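Local coordinates for protein acetyl-CoA acetyltransferase (Mycobacterium smegmatis, PDB 4EGV) that is a monomeric type 1 thiolase-like protein, probably with acyltransferase activity, carrying an additional C-terminal domain, at residues D62-A67 with R284-P289; S481-K486 with A504-T509; I313-A318 with V350-D355; T70-R75 with T123-K128; A389-E394 with A403-N408. All coordinates share one frame; numbering follows the deposited sequence.

Interaction 1: D62-A67 with R284-P289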
# COMPACT_ATOMS: atom_id res chain seq x y z
N ASP A 62 15.35 13.44 25.59
CA ASP A 62 14.43 14.00 26.54
C ASP A 62 14.04 15.42 26.20
O ASP A 62 12.91 15.79 26.35
CB ASP A 62 15.03 13.95 27.94
CG ASP A 62 15.19 12.55 28.47
OD1 ASP A 62 14.41 11.68 28.13
OD2 ASP A 62 16.11 12.31 29.24
N THR A 63 15.00 16.20 25.73
CA THR A 63 14.74 17.56 25.30
C THR A 63 13.83 17.55 24.08
O THR A 63 12.94 18.41 23.95
CB THR A 63 16.05 18.35 25.03
OG1 THR A 63 17.01 17.99 26.02
CG2 THR A 63 15.84 19.87 25.09
N VAL A 64 14.04 16.57 23.20
CA VAL A 64 13.27 16.44 21.97
C VAL A 64 11.84 16.06 22.29
O VAL A 64 10.89 16.67 21.80
CB VAL A 64 13.90 15.41 20.97
CG1 VAL A 64 13.14 15.37 19.64
CG2 VAL A 64 15.34 15.75 20.71
N ALA A 65 11.69 15.04 23.12
CA ALA A 65 10.41 14.61 23.64
C ALA A 65 9.56 15.73 24.27
O ALA A 65 8.35 15.81 24.03
CB ALA A 65 10.61 13.51 24.64
N ARG A 66 10.18 16.59 25.09
CA ARG A 66 9.46 17.73 25.67
C ARG A 66 9.00 18.75 24.62
O ARG A 66 8.07 19.50 24.86
CB ARG A 66 10.27 18.41 26.80
CG ARG A 66 10.20 17.66 28.14
CD ARG A 66 10.94 18.38 29.31
NE ARG A 66 12.32 18.80 29.01
CZ ARG A 66 13.44 18.10 29.24
NH1 ARG A 66 13.40 16.90 29.80
NH2 ARG A 66 14.61 18.60 28.90
N ALA A 67 9.64 18.73 23.44
CA ALA A 67 9.34 19.69 22.40
C ALA A 67 8.24 19.22 21.43
O ALA A 67 7.73 20.02 20.64
CB ALA A 67 10.63 20.07 21.63
N ARG A 284 17.57 23.15 14.30
CA ARG A 284 18.72 23.94 14.73
C ARG A 284 18.67 24.22 16.24
O ARG A 284 19.67 24.04 16.92
CB ARG A 284 18.82 25.22 13.92
CG ARG A 284 19.48 25.02 12.57
CD ARG A 284 19.53 26.31 11.80
NE ARG A 284 19.61 26.10 10.35
CZ ARG A 284 18.69 26.54 9.47
NH1 ARG A 284 17.61 27.26 9.85
NH2 ARG A 284 18.89 26.30 8.18
N LYS A 285 17.50 24.62 16.74
CA LYS A 285 17.24 24.93 18.16
C LYS A 285 17.56 23.79 19.10
O LYS A 285 18.14 24.00 20.13
CB LYS A 285 15.78 25.35 18.33
CG LYS A 285 15.51 26.31 19.48
CD LYS A 285 14.60 27.50 19.02
CE LYS A 285 13.12 27.11 18.69
NZ LYS A 285 12.32 26.96 19.94
N LEU A 286 17.26 22.61 18.63
CA LEU A 286 17.34 21.37 19.35
C LEU A 286 18.64 20.64 19.15
O LEU A 286 18.92 19.71 19.85
CB LEU A 286 16.22 20.48 18.89
CG LEU A 286 14.87 20.70 19.52
CD1 LEU A 286 14.14 19.48 19.37
CD2 LEU A 286 14.97 21.02 20.95
N GLY A 287 19.45 21.02 18.18
CA GLY A 287 20.81 20.54 18.17
C GLY A 287 21.06 19.30 17.38
O GLY A 287 21.99 18.59 17.61
N VAL A 288 20.21 19.11 16.42
CA VAL A 288 20.11 18.02 15.44
C VAL A 288 21.05 18.18 14.27
O VAL A 288 20.83 19.03 13.43
CB VAL A 288 18.68 17.87 14.86
CG1 VAL A 288 18.62 16.77 13.82
CG2 VAL A 288 17.69 17.59 15.97
N PRO A 289 22.10 17.34 14.21
CA PRO A 289 23.08 17.43 13.14
C PRO A 289 22.45 17.49 11.75
O PRO A 289 21.53 16.75 11.45
CB PRO A 289 23.88 16.14 13.32
CG PRO A 289 23.77 15.83 14.75
CD PRO A 289 22.41 16.23 15.13

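Interaction 2: S481-K486 with A504-T509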
# COMPACT_ATOMS: atom_id res chain seq x y z
N SER A 481 -23.95 -2.52 -18.51
CA SER A 481 -23.80 -2.28 -17.08
C SER A 481 -23.22 -3.52 -16.36
O SER A 481 -23.47 -4.62 -16.78
CB SER A 481 -25.14 -1.87 -16.47
OG SER A 481 -26.08 -2.91 -16.60
N ARG A 482 -22.44 -3.34 -15.28
CA ARG A 482 -21.83 -4.45 -14.53
C ARG A 482 -22.73 -5.03 -13.43
O ARG A 482 -23.68 -4.39 -12.95
CB ARG A 482 -20.51 -4.03 -13.89
CG ARG A 482 -19.30 -3.99 -14.82
CD ARG A 482 -18.12 -3.39 -14.10
NE ARG A 482 -16.98 -3.18 -14.97
CZ ARG A 482 -16.05 -2.24 -14.81
NH1 ARG A 482 -16.09 -1.35 -13.83
NH2 ARG A 482 -15.05 -2.17 -15.67
N PHE A 483 -22.40 -6.25 -13.03
CA PHE A 483 -23.04 -6.91 -11.89
C PHE A 483 -22.04 -7.88 -11.25
O PHE A 483 -21.00 -8.20 -11.81
CB PHE A 483 -24.30 -7.69 -12.33
CG PHE A 483 -24.02 -8.83 -13.28
CD1 PHE A 483 -23.81 -10.12 -12.80
CD2 PHE A 483 -23.95 -8.60 -14.66
CE1 PHE A 483 -23.53 -11.16 -13.70
CE2 PHE A 483 -23.68 -9.63 -15.56
CZ PHE A 483 -23.47 -10.90 -15.09
N LEU A 484 -22.41 -8.35 -10.07
CA LEU A 484 -21.67 -9.37 -9.34
C LEU A 484 -22.46 -10.68 -9.29
O LEU A 484 -23.69 -10.67 -9.29
CB LEU A 484 -21.40 -8.87 -7.91
CG LEU A 484 -20.17 -8.03 -7.66
CD1 LEU A 484 -20.30 -7.41 -6.33
CD2 LEU A 484 -18.99 -8.95 -7.72
N ALA A 485 -21.75 -11.81 -9.26
CA ALA A 485 -22.41 -13.09 -9.05
C ALA A 485 -21.52 -14.09 -8.32
O ALA A 485 -20.28 -14.08 -8.43
CB ALA A 485 -22.91 -13.66 -10.36
N LYS A 486 -22.18 -14.96 -7.56
CA LYS A 486 -21.53 -16.01 -6.81
C LYS A 486 -21.98 -17.34 -7.42
O LYS A 486 -23.09 -17.46 -7.92
CB LYS A 486 -21.99 -15.92 -5.37
CG LYS A 486 -21.12 -16.69 -4.39
CD LYS A 486 -21.95 -17.47 -3.35
CE LYS A 486 -21.84 -16.87 -1.95
NZ LYS A 486 -23.06 -17.07 -1.15
N ALA A 504 -16.69 -15.37 -21.40
CA ALA A 504 -17.58 -16.49 -21.56
C ALA A 504 -18.98 -16.12 -21.22
O ALA A 504 -19.20 -15.33 -20.34
CB ALA A 504 -17.14 -17.58 -20.70
N LYS A 505 -19.94 -16.71 -21.92
CA LYS A 505 -21.34 -16.37 -21.72
C LYS A 505 -21.90 -17.16 -20.55
O LYS A 505 -21.64 -18.36 -20.40
CB LYS A 505 -22.15 -16.67 -23.00
CG LYS A 505 -21.95 -15.68 -24.17
CD LYS A 505 -22.79 -14.37 -23.96
CE LYS A 505 -23.01 -13.54 -25.25
NZ LYS A 505 -21.76 -13.39 -26.04
N ILE A 506 -22.65 -16.47 -19.71
CA ILE A 506 -23.25 -17.05 -18.52
C ILE A 506 -24.67 -16.53 -18.36
O ILE A 506 -25.03 -15.49 -18.90
CB ILE A 506 -22.46 -16.69 -17.22
CG1 ILE A 506 -22.06 -15.21 -17.19
CG2 ILE A 506 -21.26 -17.61 -17.06
CD1 ILE A 506 -22.30 -14.57 -15.88
N VAL A 507 -25.47 -17.26 -17.59
CA VAL A 507 -26.83 -16.83 -17.28
C VAL A 507 -26.91 -16.53 -15.77
O VAL A 507 -26.58 -17.37 -14.95
CB VAL A 507 -27.95 -17.84 -17.85
CG1 VAL A 507 -28.29 -18.96 -16.90
CG2 VAL A 507 -29.25 -17.11 -18.23
N VAL A 508 -27.29 -15.30 -15.43
CA VAL A 508 -27.36 -14.85 -14.04
C VAL A 508 -28.84 -14.74 -13.62
O VAL A 508 -29.66 -14.24 -14.38
CB VAL A 508 -26.55 -13.49 -13.84
CG1 VAL A 508 -26.95 -12.44 -14.85
CG2 VAL A 508 -26.71 -12.93 -12.46
N THR A 509 -29.16 -15.24 -12.43
CA THR A 509 -30.51 -15.13 -11.82
C THR A 509 -30.47 -14.29 -10.55
O THR A 509 -29.72 -14.61 -9.65
CB THR A 509 -31.06 -16.53 -11.40
OG1 THR A 509 -30.47 -17.55 -12.21
CG2 THR A 509 -32.61 -16.58 -11.52

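Interaction 3: I313-A318 with V350-D355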
# COMPACT_ATOMS: atom_id res chain seq x y z
N ILE A 313 -11.24 -2.25 -14.35
CA ILE A 313 -11.01 -2.91 -13.07
C ILE A 313 -9.54 -3.33 -12.94
O ILE A 313 -9.00 -3.33 -11.84
CB ILE A 313 -11.99 -4.10 -12.84
CG1 ILE A 313 -13.42 -3.55 -12.72
CG2 ILE A 313 -11.66 -4.86 -11.56
CD1 ILE A 313 -14.54 -4.59 -12.69
N GLY A 314 -8.91 -3.63 -14.07
CA GLY A 314 -7.52 -4.07 -14.11
C GLY A 314 -6.45 -2.99 -14.00
O GLY A 314 -5.25 -3.29 -14.07
N ALA A 315 -6.86 -1.74 -13.82
CA ALA A 315 -5.92 -0.63 -13.67
C ALA A 315 -6.39 0.34 -12.61
O ALA A 315 -7.54 0.34 -12.21
CB ALA A 315 -5.67 0.09 -15.00
N SER A 316 -5.47 1.15 -12.15
CA SER A 316 -5.77 2.21 -11.20
C SER A 316 -5.01 3.46 -11.65
O SER A 316 -3.87 3.64 -11.29
CB SER A 316 -5.39 1.76 -9.78
OG SER A 316 -5.64 2.78 -8.83
N PRO A 317 -5.66 4.31 -12.46
CA PRO A 317 -5.03 5.53 -12.97
C PRO A 317 -4.72 6.56 -11.89
O PRO A 317 -3.79 7.30 -12.04
CB PRO A 317 -6.05 6.08 -13.97
CG PRO A 317 -6.97 4.96 -14.23
CD PRO A 317 -6.99 4.09 -13.04
N ALA A 318 -5.49 6.60 -10.81
CA ALA A 318 -5.22 7.47 -9.66
C ALA A 318 -3.88 7.19 -8.97
O ALA A 318 -3.25 8.08 -8.46
CB ALA A 318 -6.35 7.41 -8.64
N VAL A 350 1.74 -3.12 -7.51
CA VAL A 350 3.10 -2.93 -7.99
C VAL A 350 3.09 -2.92 -9.49
O VAL A 350 3.55 -1.97 -10.08
CB VAL A 350 4.09 -3.99 -7.48
CG1 VAL A 350 5.47 -3.71 -8.04
CG2 VAL A 350 4.15 -4.00 -5.98
N PHE A 351 2.55 -3.96 -10.10
CA PHE A 351 2.34 -4.02 -11.54
C PHE A 351 1.77 -2.73 -12.08
O PHE A 351 2.24 -2.20 -13.07
CB PHE A 351 1.35 -5.14 -11.89
CG PHE A 351 1.98 -6.49 -12.01
CD1 PHE A 351 3.25 -6.64 -12.57
CD2 PHE A 351 1.28 -7.62 -11.62
CE1 PHE A 351 3.82 -7.89 -12.70
CE2 PHE A 351 1.84 -8.87 -11.75
CZ PHE A 351 3.11 -9.00 -12.29
N ASN A 352 0.76 -2.22 -11.39
CA ASN A 352 -0.02 -1.12 -11.83
C ASN A 352 0.76 0.16 -11.94
O ASN A 352 0.52 0.94 -12.83
CB ASN A 352 -1.20 -0.96 -10.89
CG ASN A 352 -2.01 0.28 -11.19
OD1 ASN A 352 -2.70 0.37 -12.23
ND2 ASN A 352 -1.94 1.25 -10.28
N ILE A 353 1.70 0.38 -11.03
CA ILE A 353 2.57 1.56 -11.12
C ILE A 353 3.45 1.42 -12.35
O ILE A 353 3.55 2.33 -13.17
CB ILE A 353 3.43 1.77 -9.88
CG1 ILE A 353 2.55 2.20 -8.72
CG2 ILE A 353 4.50 2.80 -10.14
CD1 ILE A 353 1.56 3.28 -9.05
N CYS A 354 4.03 0.24 -12.49
CA CYS A 354 4.83 -0.13 -13.64
C CYS A 354 4.17 0.03 -15.03
O CYS A 354 4.81 0.45 -15.97
CB CYS A 354 5.33 -1.56 -13.43
SG CYS A 354 6.46 -1.70 -12.02
N ASP A 355 2.90 -0.31 -15.13
CA ASP A 355 2.13 -0.21 -16.36
C ASP A 355 1.86 1.19 -16.82
O ASP A 355 1.93 1.45 -18.00
CB ASP A 355 0.78 -0.88 -16.20
CG ASP A 355 0.86 -2.37 -16.19
OD1 ASP A 355 1.91 -2.95 -16.51
OD2 ASP A 355 -0.17 -2.97 -15.87

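Interaction 4: T70-R75 with T123-K128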
# COMPACT_ATOMS: atom_id res chain seq x y z
N THR A 70 2.71 17.41 18.58
CA THR A 70 1.69 16.50 18.06
C THR A 70 2.21 15.10 17.92
O THR A 70 3.32 14.91 17.45
CB THR A 70 1.18 16.93 16.69
OG1 THR A 70 0.89 18.32 16.74
CG2 THR A 70 -0.09 16.18 16.34
N VAL A 71 1.39 14.15 18.36
CA VAL A 71 1.59 12.74 18.07
C VAL A 71 0.44 12.21 17.23
O VAL A 71 -0.72 12.57 17.39
CB VAL A 71 1.80 11.85 19.30
CG1 VAL A 71 3.01 12.29 20.03
CG2 VAL A 71 0.62 11.87 20.21
N ALA A 72 0.79 11.35 16.29
CA ALA A 72 -0.18 10.79 15.46
C ALA A 72 0.16 9.31 15.38
O ALA A 72 1.32 8.93 15.22
CB ALA A 72 -0.16 11.47 14.09
N GLY A 73 -0.85 8.47 15.55
CA GLY A 73 -0.69 7.04 15.40
C GLY A 73 -1.56 6.44 14.31
O GLY A 73 -2.68 6.90 14.02
N THR A 74 -1.03 5.43 13.65
CA THR A 74 -1.86 4.64 12.74
C THR A 74 -2.74 3.63 13.49
O THR A 74 -2.38 3.12 14.54
CB THR A 74 -1.08 3.91 11.63
OG1 THR A 74 -0.23 2.93 12.20
CG2 THR A 74 -0.27 4.86 10.86
N ARG A 75 -3.88 3.37 12.90
CA ARG A 75 -4.92 2.55 13.50
C ARG A 75 -4.53 1.06 13.47
O ARG A 75 -4.18 0.56 12.40
CB ARG A 75 -6.22 2.79 12.73
CG ARG A 75 -7.47 2.30 13.41
CD ARG A 75 -8.77 2.84 12.74
NE ARG A 75 -8.99 4.27 13.04
CZ ARG A 75 -9.61 4.74 14.11
NH1 ARG A 75 -10.11 3.92 15.02
NH2 ARG A 75 -9.73 6.04 14.28
N THR A 123 2.91 13.42 4.71
CA THR A 123 2.57 14.54 3.85
C THR A 123 1.71 15.63 4.56
O THR A 123 2.01 16.82 4.46
CB THR A 123 1.92 14.06 2.55
OG1 THR A 123 2.78 13.13 1.90
CG2 THR A 123 1.55 15.24 1.62
N GLU A 124 0.65 15.22 5.22
CA GLU A 124 -0.17 16.13 5.99
C GLU A 124 0.60 16.91 7.09
O GLU A 124 0.40 18.11 7.23
CB GLU A 124 -1.35 15.35 6.58
CG GLU A 124 -2.44 16.16 7.27
CD GLU A 124 -3.01 15.43 8.47
OE1 GLU A 124 -3.37 14.24 8.35
OE2 GLU A 124 -3.09 16.03 9.54
N PHE A 125 1.48 16.27 7.84
CA PHE A 125 2.25 17.04 8.82
C PHE A 125 3.39 17.81 8.26
O PHE A 125 3.77 18.78 8.84
CB PHE A 125 2.61 16.25 10.10
CG PHE A 125 1.39 16.01 10.96
CD1 PHE A 125 0.77 17.07 11.61
CD2 PHE A 125 0.80 14.74 11.03
CE1 PHE A 125 -0.41 16.87 12.34
CE2 PHE A 125 -0.37 14.54 11.74
CZ PHE A 125 -0.98 15.60 12.40
N GLY A 126 3.89 17.42 7.12
CA GLY A 126 4.81 18.24 6.34
C GLY A 126 4.19 19.57 5.99
O GLY A 126 4.77 20.61 6.24
N GLY A 127 3.01 19.52 5.39
CA GLY A 127 2.22 20.70 5.04
C GLY A 127 1.88 21.62 6.19
O GLY A 127 1.86 22.81 6.02
N LYS A 128 1.63 21.05 7.36
CA LYS A 128 1.23 21.82 8.53
C LYS A 128 2.43 22.40 9.22
O LYS A 128 2.31 23.44 9.87
CB LYS A 128 0.42 20.98 9.51
CG LYS A 128 -1.01 20.74 9.08
CD LYS A 128 -1.73 19.80 10.02
CE LYS A 128 -3.15 19.59 9.55
NZ LYS A 128 -3.95 19.11 10.69

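Interaction 5: A389-E394 with A403-N408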
# COMPACT_ATOMS: atom_id res chain seq x y z
N ALA A 389 11.13 4.74 6.71
CA ALA A 389 12.33 4.65 7.51
C ALA A 389 13.52 4.18 6.66
O ALA A 389 14.56 4.78 6.71
CB ALA A 389 12.12 3.81 8.75
N GLU A 390 13.34 3.14 5.86
CA GLU A 390 14.41 2.64 5.00
C GLU A 390 14.85 3.65 3.94
O GLU A 390 16.05 3.78 3.68
CB GLU A 390 14.06 1.31 4.32
CG GLU A 390 14.09 0.07 5.17
CD GLU A 390 15.30 -0.09 6.10
OE1 GLU A 390 16.36 0.56 5.88
OE2 GLU A 390 15.18 -0.89 7.06
N ALA A 391 13.88 4.33 3.33
CA ALA A 391 14.10 5.46 2.42
C ALA A 391 14.95 6.53 3.02
O ALA A 391 15.89 6.96 2.41
CB ALA A 391 12.81 6.06 1.95
N VAL A 392 14.59 6.97 4.22
CA VAL A 392 15.33 8.01 4.95
C VAL A 392 16.77 7.63 5.29
O VAL A 392 17.62 8.44 5.14
CB VAL A 392 14.57 8.46 6.24
CG1 VAL A 392 15.49 9.05 7.24
CG2 VAL A 392 13.46 9.44 5.92
N ASN A 393 17.02 6.40 5.72
CA ASN A 393 18.37 5.87 5.94
C ASN A 393 19.22 5.76 4.69
O ASN A 393 20.40 6.07 4.72
CB ASN A 393 18.34 4.44 6.56
CG ASN A 393 17.93 4.42 8.03
OD1 ASN A 393 18.28 5.30 8.81
ND2 ASN A 393 17.15 3.42 8.41
N GLU A 394 18.62 5.25 3.61
CA GLU A 394 19.29 5.02 2.36
C GLU A 394 19.66 6.36 1.75
O GLU A 394 20.67 6.46 1.06
CB GLU A 394 18.41 4.19 1.44
CG GLU A 394 19.18 3.34 0.42
CD GLU A 394 19.74 1.98 0.97
OE1 GLU A 394 20.78 1.98 1.70
OE2 GLU A 394 19.17 0.91 0.62
N ALA A 403 14.58 9.21 -3.33
CA ALA A 403 13.83 7.92 -3.06
C ALA A 403 12.30 8.08 -3.05
O ALA A 403 11.75 8.93 -2.36
CB ALA A 403 14.28 7.30 -1.75
N LEU A 404 11.61 7.24 -3.81
CA LEU A 404 10.16 7.29 -3.89
C LEU A 404 9.50 6.19 -3.02
O LEU A 404 9.89 5.01 -3.07
CB LEU A 404 9.73 7.20 -5.35
CG LEU A 404 8.27 7.44 -5.71
CD1 LEU A 404 8.16 8.13 -7.01
CD2 LEU A 404 7.48 6.14 -5.75
N VAL A 405 8.51 6.58 -2.23
CA VAL A 405 7.74 5.64 -1.46
C VAL A 405 6.31 5.68 -1.97
O VAL A 405 5.74 6.73 -2.08
CB VAL A 405 7.81 5.95 0.08
CG1 VAL A 405 6.94 5.04 0.89
CG2 VAL A 405 9.22 5.84 0.57
N GLY A 406 5.71 4.54 -2.28
CA GLY A 406 4.29 4.49 -2.62
C GLY A 406 3.50 3.67 -1.63
O GLY A 406 3.88 2.56 -1.32
N ALA A 407 2.39 4.22 -1.15
CA ALA A 407 1.59 3.59 -0.09
C ALA A 407 0.17 3.32 -0.51
O ALA A 407 -0.56 4.23 -0.77
CB ALA A 407 1.62 4.45 1.18
N ASN A 408 -0.28 2.07 -0.46
CA ASN A 408 -1.62 1.58 -0.80
C ASN A 408 -2.42 1.09 0.43
O ASN A 408 -1.83 0.53 1.27
CB ASN A 408 -1.39 0.41 -1.73
CG ASN A 408 -2.59 -0.00 -2.46
OD1 ASN A 408 -2.97 0.63 -3.39
ND2 ASN A 408 -3.17 -1.09 -2.08

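Interaction 1: D62-A67 with R284-P289
Leu286 meets Thr63, Val64 and Ala67 where, in the thiolase fold, the C-terminal end of helix 280-286 meets helix 61-67. Helix 280-286 closes in a Schellman motif: Gly287 leaves the helix with positive phi (92°), and two bonds run back into its last turn.

The contact between the segments is apolar. The CA atoms of Val64 and Leu286 lie 6.9 Å apart. Leu286 gives the larger part of the buried surface, and its two methyls divide the work. CD1 reaches the helix wall, 4.1 Å from CG2 of Val64 and 4.2 Å from CB of Ala67. CD2 comes within 4.4 Å of CG2 of Thr63. Thr63, Val64 and Ala67 are spaced i, i+1 and i+4, so they lie along one side of the helix. The side chain of Val64 also packs on Cys57 and Ala59, which places it in the more buried part of the contact.

Polar groups act beside the contact. Thr63 turns its methyl to Leu286, while its OG1 is hydrogen-bonded to Asp60. After the Schellman turn, the carbonyl of Val288 accepts a bond from Trp293.

In Val64, CG1 stands anti to the backbone N (chi1 -176°). This puts CG2 beside that N, and Leu286 CD1 touches both CG2 and, at 4.1 Å, Val64 CA.

Interaction 2: S481-K486 with A504-T509
The ring of Phe483 packs against Val508 and Ile506, and these three side chains carry most of the contact. Strands 482-486 and 505-509 run almost perpendicular, at 89°, with their axes 8.5 Å apart at closest approach. At that spacing the side chains do the joining.

Phe483 has CG between its backbone N and carbonyl carbon (chi1 64°). The ring reaches across to the other strand and meets the two residues in different ways. Val508 lies over one face. Its CG1 is 4.2 Å from the centroid of the Phe483 ring and 28° off the normal, a CH-pi contact. The valine is shifted toward the CE1 side of the ring, with CG1 3.8 Å from CZ of Phe483. Ile506 comes to the edge instead. Its CD1 lies in the ring plane, 3.9 Å from CZ of Phe483.

Val508 uses both branches. CG1 stands between N and the carbonyl carbon, and CG2 is anti to the N. CG2 touches the ring too, and extends to CB of Ala485 at 4.4 Å. Phe483 and Ala485 alternate with Leu484, whose side chain turns the other way to Leu308.

Ile506 also packs on Ile457, and Ala485 on Ala517. These side chains lie between strands of a five-stranded antiparallel sheet. Near-orthogonal strands with an apolar core between them are consistent with the OB-like fold of the additional C-terminal domain.

Interaction 3: I313-A318 with V350-D355
Asn352 grips the backbone of Ser316 with both ends of its amide, and these two residues bury most of the surface in the contact. The asparagine stands on helix 348-357. Ser316 lies in the loop just before helix 317-330.

Two hydrogen bonds join them. Ser316 N donates to Asn352 OD1 at 2.9 Å, with an N-H...O angle of 151°. The donor sits well above the carbonyl plane of the amide. Asn352 ND2 donates in return to Ser316 O at 3.2 Å. This bond is straighter, at 161°, and the acceptor lies in the plane of the amide. The pair uses the N-H and the C=O of one residue, so rotation about CB-CG of Asn352 is held and the O and N ends of the amide can be told apart. With CG anti to the backbone N (chi1 174°), the asparagine extends from its helix to the loop.

Ser316 CB also rests against ND2 of Asn352, 3.5 Å away. The serine hydroxyl has different partners: it is hydrogen-bonded to Glu304 and Ser319. Ala315 adds a smaller contact, its CA 3.7 Å from Asn352 OD1.

On the same helix, Asp355 forms a salt bridge with Arg202. Here a side-chain amide is paired with the N-H and C=O of one residue, much as a neighbouring strand would pair with it, and it joins the start of helix 317-330 to helix 348-357 in the thiolase fold.

Interaction 4: T70-R75 with T123-K128
Phe125 sets its ring obliquely against Thr70 and Ala72, two side chains from one face of strand 70-73. The phenylalanine comes from helix 117-130, which lies on that face of the sheet. Its CG is anti to the carbonyl carbon and beside the backbone N (chi1 -70°), which swings the ring down from the helix toward the strand.

Both methyls come from the same side of the ring plane, Thr70 near CE1 and CZ, Ala72 near CE2. Thr70 CG2 lies 4.1 Å from CE1 of Phe125 and equally near CZ. Ala72 CB lies 3.9 Å from CE2 of Phe125. The side chains of Thr70 and Phe125 cross at about a right angle. Val71, between Thr70 and Ala72 in sequence, points to the other face of the sheet.

Thr70 divides its two branches. OG1 stands beside the backbone N (chi1 -47°), which places CG2 anti to it. CG2 faces the ring, while OG1 is hydrogen-bonded to Asn134. The apolar branch thus serves the contact and the polar one a loop nearby.

Glu124 flanks the ring from its own helix. Its OE2 lies 3.6 Å above the face of the Phe125 ring turned away from the two methyls, toward the rim. The same oxygen forms a salt bridge to Lys128 NZ at 3.4 Å, one turn on, whose hydrogen bond is weak.

Strand 70-73 runs between strands 107-110 and 136-143, parallel to both. Thr70 and Ala72 touch His107 and Val109 of the first. Helix 117-130 touches strands 70-73 and 136-143 through Phe125, which meets Val137 of the latter, and strand 294-303 through Thr123.

Interaction 5: A389-E394 with A403-N408
Helix 383-397 lies against strand 402-409 of the central sheet, and the two backbones come nearest at Ala391 and Ala403, whose CA atoms are 6.0 Å apart. Such a short spacing is possible because alanines face each other there.

Ala391 is the residue that does the touching from the helix. Its CB points to the strand and meets two side chains. One is Val405, whose CG2 lies 3.9 Å from CB of Ala391. The other is Ala403, whose CB lies 4.2 Å from the same methyl. Ala403 and Val405 are two apart along the strand, so both face the helix. Leu404 between them points to the opposite face of the sheet, where it packs on Val417 and Ile419 of strand 414-421.

Val405 has CG1 anti to the backbone N (chi1 176°), which sets CG2 beside that N. CG2 is the branch that meets Ala391. The valine also touches Ile388, one turn earlier in the helix, while Ala403 packs on Met395, one turn later. The methyl of Ala391 thus sits in the middle of a longer helix-strand seam. Ala389 and Val392 of the helix pack on Val25 of strand 20-29.

Strand 402-409 bonds through its backbone to strand 414-421, at Tyr420 and Gly418, and to strand 337-342, at Ala339 and Asp341. Between the two segments only methyl groups touch. The contact rests on van der Waals contact and on burial away from water, with no directional bond between the two segments.

In the fold
Interactions 4 and 5 both pack a helix on the large mixed sheet, with centres about 16 Å apart. Interaction 1 lies at the edge of this body. Helix 61-67 leads directly into strand 70-73, so interactions 1 and 4 adjoin in sequence, their centres about 19 Å apart. Interaction 3 lies across the chain's centre from interactions 1 and 4; its nearest atoms are about 6 Å from interaction 5. Interaction 2 is in the additional C-terminal domain, about 61 Å between centres from interaction 1. Arg482 joins that domain to the thiolase body: its CZ packs on Ile313 CD1 of interaction 3 at 3.5 Å, and its NH1 bonds the carbonyls of Leu308 and Arg310.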